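Formiminoglutamase (Trypanosoma cruzi, PDB 4MYK) catalyses the hydrolysis of N-formimino-L-glutamate to formamide and L-glutamate, as an arginase-like metalloenzyme working with two manganese ions. Local coordinates at the interface of chains A and B. Numbering follows the deposited sequence. Chains: chain A/B, Formiminoglutamase.

The interface of chains A and B. Residues chain A 253-254; chain B 244, 258-259, 262, 294, 297.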
loop_
_atom_site.group_PDB
_atom_site.type_symbol
_atom_site.label_atom_id
_atom_site.label_comp_id
_atom_site.label_asym_id
_atom_site.label_seq_id
_atom_site.Cartn_x
_atom_site.Cartn_y
_atom_site.Cartn_z
ATOM N N ALA A 253 4.341 -8.643 -5.063
ATOM C CA ALA A 253 2.959 -8.200 -5.174
ATOM C C ALA A 253 2.280 -8.221 -3.808
ATOM O O ALA A 253 1.672 -7.230 -3.395
ATOM C CB ALA A 253 2.197 -9.042 -6.177
ATOM N N VAL A 254 2.378 -9.357 -3.121
ATOM C CA VAL A 254 1.943 -9.458 -1.730
ATOM C C VAL A 254 3.156 -9.725 -0.840
ATOM O O VAL A 254 4.249 -10.029 -1.337
ATOM C CB VAL A 254 0.884 -10.565 -1.505
ATOM C CG1 VAL A 254 -0.442 -10.178 -2.118
ATOM C CG2 VAL A 254 1.362 -11.893 -2.062
ATOM N N ASP B 244 -1.522 -1.089 -4.447
ATOM C CA ASP B 244 -1.197 -2.417 -4.995
ATOM C C ASP B 244 -1.261 -2.463 -6.524
ATOM O O ASP B 244 -0.511 -3.199 -7.172
ATOM C CB ASP B 244 -2.173 -3.474 -4.470
ATOM C CG ASP B 244 -1.881 -3.879 -3.066
ATOM O OD1 ASP B 244 -0.720 -3.735 -2.644
ATOM O OD2 ASP B 244 -2.813 -4.343 -2.386
ATOM N N ALA B 258 -4.366 -6.605 -3.283
ATOM C CA ALA B 258 -3.921 -7.649 -4.191
ATOM C C ALA B 258 -4.268 -9.045 -3.644
ATOM O O ALA B 258 -4.766 -9.887 -4.385
ATOM C CB ALA B 258 -2.398 -7.505 -4.496
ATOM N N GLN B 259 -4.035 -9.277 -2.352
ATOM C CA GLN B 259 -4.372 -10.567 -1.728
ATOM C C GLN B 259 -5.863 -10.908 -1.841
ATOM O O GLN B 259 -6.230 -12.051 -2.110
ATOM C CB GLN B 259 -3.949 -10.592 -0.256
ATOM C CG GLN B 259 -3.961 -11.989 0.362
ATOM C CD GLN B 259 -3.131 -12.991 -0.442
ATOM O OE1 GLN B 259 -1.917 -12.834 -0.592
ATOM N NE2 GLN B 259 -3.783 -14.026 -0.953
ATOM N N PHE B 262 -6.514 -11.946 -5.458
ATOM C CA PHE B 262 -6.073 -13.329 -5.629
ATOM C C PHE B 262 -7.070 -14.299 -5.006
ATOM O O PHE B 262 -7.501 -15.258 -5.647
ATOM C CB PHE B 262 -4.728 -13.559 -4.955
ATOM C CG PHE B 262 -3.617 -12.751 -5.528
ATOM C CD1 PHE B 262 -3.814 -11.983 -6.659
ATOM C CD2 PHE B 262 -2.365 -12.759 -4.932
ATOM C CE1 PHE B 262 -2.781 -11.233 -7.190
ATOM C CE2 PHE B 262 -1.331 -12.019 -5.449
ATOM C CZ PHE B 262 -1.533 -11.252 -6.585
ATOM N N VAL B 294 0.547 -8.318 -10.927
ATOM C CA VAL B 294 -0.671 -8.589 -10.168
ATOM C C VAL B 294 -1.726 -9.259 -11.047
ATOM O O VAL B 294 -2.387 -10.211 -10.618
ATOM C CB VAL B 294 -1.246 -7.320 -9.532
ATOM C CG1 VAL B 294 -2.638 -7.591 -8.952
ATOM C CG2 VAL B 294 -0.280 -6.789 -8.471
ATOM N N TYR B 297 -0.882 -12.811 -11.703
ATOM C CA TYR B 297 -1.069 -13.555 -10.463
ATOM C C TYR B 297 -2.541 -13.782 -10.142
ATOM O O TYR B 297 -2.914 -14.803 -9.575
ATOM C CB TYR B 297 -0.369 -12.857 -9.298
ATOM C CG TYR B 297 1.105 -13.202 -9.188
ATOM C CD1 TYR B 297 1.527 -14.527 -9.193
ATOM C CD2 TYR B 297 2.069 -12.209 -9.069
ATOM C CE1 TYR B 297 2.867 -14.850 -9.095
ATOM C CE2 TYR B 297 3.412 -12.524 -8.963
ATOM C CZ TYR B 297 3.807 -13.846 -8.980
ATOM O OH TYR B 297 5.141 -14.174 -8.871
HETATM O O HOH W 1 -0.139 -6.254 -1.593
HETATM O O HOH W 2 1.887 -4.405 -3.352
#
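A:Ala253 and A:Val254 meet two helices and a loop of chain B as a short loop that is helical in its torsions at A:Ala253 (phi -71°, psi -51°) and extended at A:Val254. Both residues are well covered, the valine slightly more, and its CG1 makes several of the contacts. This CG1 lies anti to the carbonyl carbon and dips toward the start of helix 258-270, where it touches CE2 on the ring rim of B:Phe262 at 3.9 Å and CB of B:Ala258 at 4.1 Å. The side chain of B:Gln259 crosses that of the valine at about a right angle. Its CG is anti to the backbone N, and a bend at chi2 (54°) brings the amide oxygen OE1 back over the isopropyl group, 3.4 Å from CG1. The methyl of A:Ala253 also faces chain B, but meets the other helix, at CG2 of B:Val294, 4.1 Å from its CB, with the ring of B:Tyr297 flanking it slightly farther off. Polar contact runs through water: waters 1 and 2 each join the carbonyl O of A:Ala253 to the carboxylate OD1 of B:Asp244, 2.8 Å from either water. The other carboxylate oxygen, OD2, accepts the N-H of B:Ala258 from above the carboxylate plane, capping helix 258-270 and probably helping to hold the carboxylate for the waters. The patch thus sets a loop just ahead of helix 258-270 against helices 258-270 and 290-306 of the next subunit and, through water, the loop holding B:Asp244, within a deposited three-chain assembly that resembles arginase trimers and may be the working form.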